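Long-range contacts in beta-N-acetylglucosaminidase-like protein Glycoside hydrolase family 20 (Flavobacterium johnsoniae, PDB 6YHH), which probably hydrolyses terminal N-acetylglucosamine residues from chitin-derived oligosaccharides: residues 27-32 against 58-63; 44-49 against 62-67; 74-79 against 101-106. All blocks are in the same frame, centred on the assembly; numbering follows the deposited sequence.

Contact 1 (27-32 against 58-63); sequences KNFKVN and IFFEQG
With CG anti to its carbonyl carbon (chi1 -76°) and the chain extended beyond, Gln-62 carries its amide to the backbone of Val-31, while Lys-27, bent only at its last torsion (chi4 88°), curls its ammonium onto the main chain of the opposite loop. The setting is the small domain 2 of the family 20 fold, where strand 31-35 pairs with strand 76-80 along one side; on the other side the Gln-62 amide takes a place that a neighbouring strand's backbone could fill. Its OE1 accepts from Val-31 N at 3.0 Å, through a lone pair in the amide plane, and its NE2 donates to Val-31 O at 3.1 Å. OE1 also receives a bond from a water that bridges Phe-29 O and Gln-62 N; a second water links Lys-27 O and Phe-29 O to Glu-61 N, so water as well as side chains links the two segments. At the exposed end, Lys-27 NZ reaches Phe-59 O at 2.8 Å and, more loosely, Ile-58 O at 3.2 Å, each along a lone pair. The Phe-59 ring meets Tyr-547 of the second subunit. On the buried side the rings of Phe-29 and Phe-60 cross obliquely, their planes at 47°: Phe-29 CB lies 3.8 Å from Phe-60 CE1, and Phe-29 CD2 sits over one face of the Phe-60 ring, displaced toward its rim.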
loop_
_atom_site.group_PDB
_atom_site.type_symbol
_atom_site.label_atom_id
_atom_site.label_comp_id
_atom_site.label_asym_id
_atom_site.label_seq_id
_atom_site.Cartn_x
_atom_site.Cartn_y
_atom_site.Cartn_z
ATOM N N LYS A 27 10.116 18.847 22.758
ATOM C CA LYS A 27 8.821 18.433 23.209
ATOM C C LYS A 27 7.858 19.567 23.593
ATOM O O LYS A 27 6.657 19.363 23.756
ATOM C CB LYS A 27 8.994 17.421 24.379
ATOM C CG LYS A 27 7.871 16.376 24.430
ATOM C CD LYS A 27 8.283 15.259 25.350
ATOM C CE LYS A 27 7.054 14.476 25.671
ATOM N NZ LYS A 27 6.869 13.460 24.657
ATOM N N ASN A 28 8.353 20.803 23.634
ATOM C CA ASN A 28 7.521 21.986 23.859
ATOM C C ASN A 28 6.781 22.432 22.615
ATOM O O ASN A 28 5.893 23.272 22.669
ATOM C CB ASN A 28 8.388 23.196 24.362
ATOM C CG ASN A 28 7.518 24.321 24.903
ATOM O OD1 ASN A 28 6.606 24.047 25.715
ATOM N ND2 ASN A 28 7.731 25.588 24.427
ATOM N N PHE A 29 7.190 21.898 21.450
ATOM C CA PHE A 29 6.557 22.293 20.214
ATOM C C PHE A 29 5.053 22.096 20.116
ATOM O O PHE A 29 4.518 20.977 20.342
ATOM C CB PHE A 29 7.237 21.612 19.049
ATOM C CG PHE A 29 6.821 22.128 17.680
ATOM C CD1 PHE A 29 7.401 23.284 17.162
ATOM C CD2 PHE A 29 5.902 21.463 16.902
ATOM C CE1 PHE A 29 7.031 23.736 15.915
ATOM C CE2 PHE A 29 5.571 21.922 15.615
ATOM C CZ PHE A 29 6.110 23.085 15.157
ATOM N N LYS A 30 4.387 23.187 19.764
ATOM C CA LYS A 30 2.979 23.244 19.510
ATOM C C LYS A 30 2.637 24.184 18.364
ATOM O O LYS A 30 3.455 25.059 17.998
ATOM C CB LYS A 30 2.223 23.716 20.817
ATOM C CG LYS A 30 2.316 22.770 21.991
ATOM C CD LYS A 30 1.509 23.245 23.212
ATOM C CE LYS A 30 2.370 24.141 24.134
ATOM N NZ LYS A 30 3.735 23.732 24.680
ATOM N N VAL A 31 1.429 24.018 17.835
ATOM C CA VAL A 31 0.878 24.781 16.742
ATOM C C VAL A 31 -0.421 25.464 17.121
ATOM O O VAL A 31 -1.275 24.935 17.831
ATOM C CB VAL A 31 0.718 23.930 15.446
ATOM C CG1 VAL A 31 -0.326 22.851 15.625
ATOM C CG2 VAL A 31 0.390 24.790 14.244
ATOM N N ASN A 32 -0.586 26.663 16.576
ATOM C CA ASN A 32 -1.768 27.501 16.776
ATOM C C ASN A 32 -2.153 28.116 15.461
ATOM O O ASN A 32 -1.236 28.471 14.689
ATOM C CB ASN A 32 -1.416 28.638 17.747
ATOM C CG ASN A 32 -2.643 29.395 18.196
ATOM O OD1 ASN A 32 -3.587 28.806 18.738
ATOM N ND2 ASN A 32 -2.655 30.737 17.919
ATOM N N ILE A 58 9.587 12.750 18.560
ATOM C CA ILE A 58 9.505 13.629 19.728
ATOM C C ILE A 58 8.349 13.291 20.635
ATOM O O ILE A 58 8.503 13.414 21.850
ATOM C CB ILE A 58 9.573 15.104 19.306
ATOM C CG1 ILE A 58 10.990 15.366 18.791
ATOM C CG2 ILE A 58 9.161 16.000 20.508
ATOM C CD1 ILE A 58 11.226 16.709 18.154
ATOM N N PHE A 59 7.241 12.829 20.072
ATOM C CA PHE A 59 5.962 12.573 20.755
ATOM C C PHE A 59 5.344 13.896 21.205
ATOM O O PHE A 59 5.301 14.226 22.410
ATOM C CB PHE A 59 6.118 11.569 21.921
ATOM C CG PHE A 59 6.386 10.129 21.486
ATOM C CD1 PHE A 59 7.541 9.739 20.838
ATOM C CD2 PHE A 59 5.434 9.176 21.766
ATOM C CE1 PHE A 59 7.758 8.405 20.480
ATOM C CE2 PHE A 59 5.661 7.856 21.383
ATOM C CZ PHE A 59 6.781 7.512 20.715
ATOM N N PHE A 60 4.891 14.668 20.237
ATOM C CA PHE A 60 4.322 16.012 20.506
ATOM C C PHE A 60 3.087 15.884 21.374
ATOM O O PHE A 60 2.336 14.904 21.303
ATOM C CB PHE A 60 3.972 16.702 19.163
ATOM C CG PHE A 60 5.183 16.985 18.314
ATOM C CD1 PHE A 60 6.239 17.620 18.832
ATOM C CD2 PHE A 60 5.215 16.634 16.950
ATOM C CE1 PHE A 60 7.345 17.942 18.081
ATOM C CE2 PHE A 60 6.294 16.984 16.192
ATOM C CZ PHE A 60 7.390 17.568 16.742
ATOM N N GLU A 61 2.838 16.926 22.148
ATOM C CA GLU A 61 1.638 16.976 23.021
ATOM C C GLU A 61 0.321 16.951 22.343
ATOM O O GLU A 61 -0.593 16.337 22.826
ATOM C CB GLU A 61 1.689 18.237 23.960
ATOM N N GLN A 62 0.112 17.668 21.253
ATOM C CA GLN A 62 -1.167 17.777 20.660
ATOM C C GLN A 62 -1.524 16.541 19.858
ATOM O O GLN A 62 -0.636 15.973 19.158
ATOM C CB GLN A 62 -1.157 18.966 19.685
ATOM C CG GLN A 62 -1.217 20.303 20.390
ATOM C CD GLN A 62 -0.904 21.399 19.432
ATOM O OE1 GLN A 62 0.239 21.544 19.023
ATOM N NE2 GLN A 62 -1.942 22.105 18.974
ATOM N N GLY A 63 -2.795 16.181 19.940
ATOM C CA GLY A 63 -3.321 15.126 19.096
ATOM C C GLY A 63 -3.940 15.768 17.867
ATOM O O GLY A 63 -3.214 16.288 17.035
HETATM O O HOH W 1 4.763 19.026 22.126
HETATM O O HOH W 2 2.064 19.619 19.915
#

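Contact 2 (44-49 against 62-67); sequences GVTRFL and QGFITK
Two hydrogen bonds grip Thr-46 OG1: it accepts from Ile-65 N at 3.0 Å, with a fairly straight N-H (157°), and it donates to Phe-42 O one turn back in the same helix. The hydroxyl of a buried helical residue is thus satisfied twice, and the loop segment 62-67 is fastened to helix 40-56 through the main-chain N-H of Ile-65. The torsion that allows this sets OG1 anti to the carbonyl carbon (chi1 -57°), which leaves CG2 anti to the backbone N and 4.0 Å from Phe-64 CD2, against an obliquely turned ring. Around the polar point the contact is apolar. Ile-65 turns its CB toward the helix; its second torsion, 100°, lies well off a staggered value and brings CD1 within 3.8 Å of Leu-49 CD2. The same Leu-49 methyl rests on Gln-62 CB at 3.7 Å, so one branch of the leucine meets both Gln-62 and Ile-65. Val-45 CG1 closes the row more loosely, 4.2 Å from Ile-65 CG2. Arg-50, the residue after Leu-49, binds Gln-62 O and Gly-63 O and holds the first two residues of segment 62-67. Val-45 and Ile-65 both also touch Val-31 and Ile-33, so helix and loop lie together against the sheet, as expected in a beta-alpha-beta crossover, where helix 40-56 and the loop after it join parallel neighbours 31-35 and 76-80.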
loop_
_atom_site.group_PDB
_atom_site.type_symbol
_atom_site.label_atom_id
_atom_site.label_comp_id
_atom_site.label_asym_id
_atom_site.label_seq_id
_atom_site.Cartn_x
_atom_site.Cartn_y
_atom_site.Cartn_z
ATOM N N GLY A 44 -5.175 19.659 7.696
ATOM C CA GLY A 44 -3.786 19.891 7.155
ATOM C C GLY A 44 -2.753 20.123 8.207
ATOM O O GLY A 44 -1.626 19.654 8.094
ATOM N N VAL A 45 -3.106 20.903 9.247
ATOM C CA VAL A 45 -2.213 21.153 10.374
ATOM C C VAL A 45 -2.007 19.891 11.199
ATOM O O VAL A 45 -0.882 19.569 11.606
ATOM C CB VAL A 45 -2.686 22.377 11.238
ATOM C CG1 VAL A 45 -1.803 22.517 12.460
ATOM C CG2 VAL A 45 -2.566 23.629 10.402
ATOM N N THR A 46 -3.063 19.137 11.388
ATOM C CA THR A 46 -2.933 17.858 12.119
ATOM C C THR A 46 -1.986 16.904 11.393
ATOM O O THR A 46 -1.075 16.322 12.006
ATOM C CB THR A 46 -4.348 17.210 12.290
ATOM O OG1 THR A 46 -5.257 18.135 12.983
ATOM C CG2 THR A 46 -4.204 15.930 13.116
ATOM N N ARG A 47 -2.177 16.776 10.062
ATOM C CA ARG A 47 -1.284 15.869 9.280
ATOM C C ARG A 47 0.136 16.364 9.292
ATOM O O ARG A 47 1.023 15.591 9.385
ATOM C CB ARG A 47 -1.821 15.738 7.865
ATOM C CG ARG A 47 -3.107 14.947 7.814
ATOM C CD ARG A 47 -3.665 14.710 6.429
ATOM N NE ARG A 47 -4.111 15.901 5.704
ATOM C CZ ARG A 47 -5.353 16.371 5.802
ATOM N NH1 ARG A 47 -6.258 15.738 6.567
ATOM N NH2 ARG A 47 -5.672 17.447 5.132
ATOM N N PHE A 48 0.352 17.667 9.227
ATOM C CA PHE A 48 1.681 18.252 9.338
ATOM C C PHE A 48 2.396 17.769 10.625
ATOM O O PHE A 48 3.528 17.336 10.653
ATOM C CB PHE A 48 1.633 19.803 9.238
ATOM C CG PHE A 48 2.862 20.464 9.794
ATOM C CD1 PHE A 48 4.032 20.634 9.062
ATOM C CD2 PHE A 48 2.872 20.886 11.100
ATOM C CE1 PHE A 48 5.148 21.264 9.608
ATOM C CE2 PHE A 48 4.011 21.449 11.666
ATOM C CZ PHE A 48 5.152 21.651 10.952
ATOM N N LEU A 49 1.670 17.912 11.729
ATOM C CA LEU A 49 2.205 17.555 13.047
ATOM C C LEU A 49 2.504 16.056 13.131
ATOM O O LEU A 49 3.568 15.658 13.597
ATOM C CB LEU A 49 1.231 18.010 14.117
ATOM C CG LEU A 49 1.742 17.899 15.549
ATOM C CD1 LEU A 49 2.885 18.860 15.699
ATOM C CD2 LEU A 49 0.655 18.254 16.556
ATOM N N GLN A 62 0.112 17.668 21.253
ATOM C CA GLN A 62 -1.167 17.777 20.660
ATOM C C GLN A 62 -1.524 16.541 19.858
ATOM O O GLN A 62 -0.636 15.973 19.158
ATOM C CB GLN A 62 -1.157 18.966 19.685
ATOM C CG GLN A 62 -1.217 20.303 20.390
ATOM C CD GLN A 62 -0.904 21.399 19.432
ATOM O OE1 GLN A 62 0.239 21.544 19.023
ATOM N NE2 GLN A 62 -1.942 22.105 18.974
ATOM N N GLY A 63 -2.795 16.181 19.940
ATOM C CA GLY A 63 -3.321 15.126 19.096
ATOM C C GLY A 63 -3.940 15.768 17.867
ATOM O O GLY A 63 -3.214 16.288 17.035
ATOM N N PHE A 64 -5.249 15.759 17.796
ATOM C CA PHE A 64 -5.976 16.434 16.690
ATOM C C PHE A 64 -6.094 17.948 16.911
ATOM O O PHE A 64 -6.338 18.398 18.039
ATOM C CB PHE A 64 -7.340 15.806 16.545
ATOM C CG PHE A 64 -7.304 14.363 16.046
ATOM C CD1 PHE A 64 -7.170 13.326 16.941
ATOM C CD2 PHE A 64 -7.350 14.062 14.670
ATOM C CE1 PHE A 64 -7.103 12.006 16.498
ATOM C CE2 PHE A 64 -7.272 12.723 14.211
ATOM C CZ PHE A 64 -7.166 11.703 15.142
ATOM N N ILE A 65 -5.906 18.726 15.833
ATOM C CA ILE A 65 -6.083 20.192 15.837
ATOM C C ILE A 65 -7.445 20.422 15.176
ATOM O O ILE A 65 -7.724 19.952 14.052
ATOM C CB ILE A 65 -4.897 20.860 15.129
ATOM C CG1 ILE A 65 -3.641 20.828 16.003
ATOM C CG2 ILE A 65 -5.255 22.301 14.779
ATOM C CD1 ILE A 65 -2.701 19.747 15.622
ATOM N N THR A 66 -8.371 21.084 15.911
ATOM C CA THR A 66 -9.744 21.225 15.450
ATOM C C THR A 66 -10.379 22.639 15.469
ATOM O O THR A 66 -11.438 22.819 14.827
ATOM C CB THR A 66 -10.700 20.320 16.257
ATOM O OG1 THR A 66 -10.578 20.613 17.634
ATOM C CG2 THR A 66 -10.328 18.853 16.036
ATOM N N LYS A 67 -9.748 23.563 16.192
ATOM C CA LYS A 67 -10.266 24.961 16.367
ATOM C C LYS A 67 -9.142 25.973 16.286
ATOM O O LYS A 67 -7.967 25.677 16.452
ATOM C CB LYS A 67 -10.906 25.085 17.761
ATOM C CG LYS A 67 -12.128 24.182 18.079
ATOM C CD LYS A 67 -12.549 24.268 19.570
#

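Contact 3 (74-79 against 101-106); sequences AELQIN and NKITIN
Strands 76-79 and 102-106 run parallel at 14°, in register from Leu-76 opposite Ile-103 to Asn-79 opposite Asn-106, and four nearly straight bonds weave between them: Glu-75 O and Gln-77 O accept from Ile-103 N and Ile-105 N, while Ile-103 O and Ile-105 O accept from Gln-77 N and Asn-79 N. On one face Leu-76 presses CD1 to 3.5 Å from Ile-103 CG2, tighter than usual carbon contact, with the same methyl more loosely near Ile-105 CD1. Ile-78 shares this face, which is covered by helix 110-123 through Leu-117 and Leu-120. This is the alpha/beta arrangement of the family 20 domain 2, a mixed sheet in which these two strands form a parallel pair. The other face is polar. Asn-79 and Asn-106 lie side by side with amides nearly coplanar, and Asn-106 ND2 makes a weak bond to Asn-79 OD1 at 2.9 Å. Near the start of the strands Lys-102, bent at three successive torsions, passes its CD 3.4 Å from Glu-75 O and folds back so that NZ meets Ala-74 O at 2.8 Å, from well above the carbonyl plane. Gln-77 NE2 takes a lone pair of that oxygen in the plane, its OE1 being held by Asn-32. An alanine in place of Lys-102 would remove the ammonium donor to Ala-74 O and would probably loosen the hold on the segment leading into strand 76-80. Further along, Thr-104 CG2 lies 3.6 Å from Asn-79 OD1.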
loop_
_atom_site.group_PDB
_atom_site.type_symbol
_atom_site.label_atom_id
_atom_site.label_comp_id
_atom_site.label_asym_id
_atom_site.label_seq_id
_atom_site.Cartn_x
_atom_site.Cartn_y
_atom_site.Cartn_z
ATOM N N ALA A 74 1.866 29.256 21.150
ATOM C CA ALA A 74 2.562 28.174 20.467
ATOM C C ALA A 74 3.784 28.617 19.679
ATOM O O ALA A 74 3.802 29.728 19.084
ATOM C CB ALA A 74 1.579 27.500 19.520
ATOM N N GLU A 75 4.783 27.747 19.582
ATOM C CA GLU A 75 6.005 28.026 18.811
ATOM C C GLU A 75 5.752 28.197 17.326
ATOM O O GLU A 75 6.514 28.883 16.674
ATOM C CB GLU A 75 7.096 27.008 19.090
ATOM C CG GLU A 75 7.743 27.183 20.447
ATOM C CD GLU A 75 8.564 25.986 20.884
ATOM O OE1 GLU A 75 8.507 24.887 20.197
ATOM O OE2 GLU A 75 9.280 26.138 21.921
ATOM N N LEU A 76 4.739 27.522 16.803
ATOM C CA LEU A 76 4.325 27.677 15.387
ATOM C C LEU A 76 2.980 28.315 15.316
ATOM O O LEU A 76 1.956 27.769 15.789
ATOM C CB LEU A 76 4.327 26.308 14.600
ATOM C CG LEU A 76 3.797 26.423 13.151
ATOM C CD1 LEU A 76 4.624 27.278 12.200
ATOM C CD2 LEU A 76 3.692 25.011 12.608
ATOM N N GLN A 77 2.947 29.504 14.713
ATOM C CA GLN A 77 1.700 30.292 14.493
ATOM C C GLN A 77 1.404 30.343 13.037
ATOM O O GLN A 77 2.312 30.636 12.249
ATOM C CB GLN A 77 1.907 31.746 14.939
ATOM C CG GLN A 77 2.161 31.874 16.403
ATOM C CD GLN A 77 0.907 31.589 17.214
ATOM O OE1 GLN A 77 -0.238 31.870 16.776
ATOM N NE2 GLN A 77 1.119 30.989 18.426
ATOM N N ILE A 78 0.164 30.035 12.707
ATOM C CA ILE A 78 -0.328 30.014 11.387
ATOM C C ILE A 78 -1.522 30.977 11.328
ATOM O O ILE A 78 -2.549 30.725 11.932
ATOM C CB ILE A 78 -0.788 28.605 10.991
ATOM C CG1 ILE A 78 0.329 27.562 11.200
ATOM C CG2 ILE A 78 -1.302 28.617 9.585
ATOM C CD1 ILE A 78 -0.208 26.180 11.027
ATOM N N ASN A 79 -1.355 32.043 10.534
ATOM C CA ASN A 79 -2.379 33.102 10.405
ATOM C C ASN A 79 -2.870 33.101 8.950
ATOM O O ASN A 79 -2.046 33.205 8.020
ATOM C CB ASN A 79 -1.809 34.470 10.671
ATOM C CG ASN A 79 -1.078 34.589 11.994
ATOM O OD1 ASN A 79 0.125 34.962 12.055
ATOM N ND2 ASN A 79 -1.786 34.294 13.071
ATOM N N ASN A 101 13.044 31.337 18.264
ATOM C CA ASN A 101 12.113 30.890 19.253
ATOM C C ASN A 101 10.710 30.814 18.778
ATOM O O ASN A 101 9.830 30.486 19.552
ATOM C CB ASN A 101 12.224 31.773 20.543
ATOM C CG ASN A 101 13.644 31.765 21.169
ATOM O OD1 ASN A 101 14.299 32.818 21.291
ATOM N ND2 ASN A 101 14.144 30.596 21.508
ATOM N N LYS A 102 10.436 31.090 17.501
ATOM C CA LYS A 102 9.106 31.167 17.026
ATOM C C LYS A 102 9.074 31.070 15.527
ATOM O O LYS A 102 9.922 31.654 14.840
ATOM C CB LYS A 102 8.525 32.538 17.429
ATOM C CG LYS A 102 7.155 32.881 16.899
ATOM C CD LYS A 102 6.052 32.158 17.642
ATOM C CE LYS A 102 5.378 33.003 18.701
ATOM N NZ LYS A 102 4.987 32.181 19.866
ATOM N N ILE A 103 8.055 30.401 15.017
ATOM C CA ILE A 103 7.868 30.236 13.550
ATOM C C ILE A 103 6.479 30.739 13.186
ATOM O O ILE A 103 5.514 30.433 13.861
ATOM C CB ILE A 103 7.990 28.751 13.105
ATOM C CG1 ILE A 103 9.299 28.131 13.561
ATOM C CG2 ILE A 103 7.782 28.583 11.583
ATOM C CD1 ILE A 103 9.419 26.642 13.356
ATOM N N THR A 104 6.370 31.554 12.100
ATOM C CA THR A 104 5.105 32.067 11.697
ATOM C C THR A 104 4.862 31.832 10.206
ATOM O O THR A 104 5.731 32.095 9.381
ATOM C CB THR A 104 5.052 33.614 11.968
ATOM O OG1 THR A 104 5.369 33.832 13.337
ATOM C CG2 THR A 104 3.607 34.120 11.804
ATOM N N ILE A 105 3.707 31.308 9.893
ATOM C CA ILE A 105 3.204 31.239 8.559
ATOM C C ILE A 105 2.092 32.203 8.427
ATOM O O ILE A 105 1.102 32.126 9.145
ATOM C CB ILE A 105 2.704 29.772 8.212
ATOM C CG1 ILE A 105 3.900 28.839 8.168
ATOM C CG2 ILE A 105 1.972 29.729 6.879
ATOM C CD1 ILE A 105 3.513 27.366 8.016
ATOM N N ASN A 106 2.229 33.120 7.497
ATOM C CA ASN A 106 1.190 34.093 7.197
ATOM C C ASN A 106 0.742 33.852 5.783
ATOM O O ASN A 106 1.576 33.787 4.905
ATOM C CB ASN A 106 1.797 35.498 7.281
ATOM C CG ASN A 106 2.000 35.982 8.714
ATOM O OD1 ASN A 106 3.043 36.486 9.074
ATOM N ND2 ASN A 106 1.023 35.830 9.487
#

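How the contacts relate
The three contacts illustrate how one small alpha/beta domain varies its chemistry with depth. Contact 2 is the most buried, mostly apolar about a single hydroxyl, whereas contacts 1 and 3 each run from a buried side to an exposed one. Contacts 1 and 2 share Gln-62 and Gly-63, so one loop serves both strand and helix. Contact 3 extends the same sheet: Asn-32 N and O bond with Leu-76 O and Ile-78 N. A common core joins all three, with Val-45 packing on both Val-31 and Ile-78, and Phe-48 on Leu-76. Regular backbone pairing holds contact 3; a side-chain amide and waters replace it in contact 1. The second subunit touches contacts 1 and 2 but not 3.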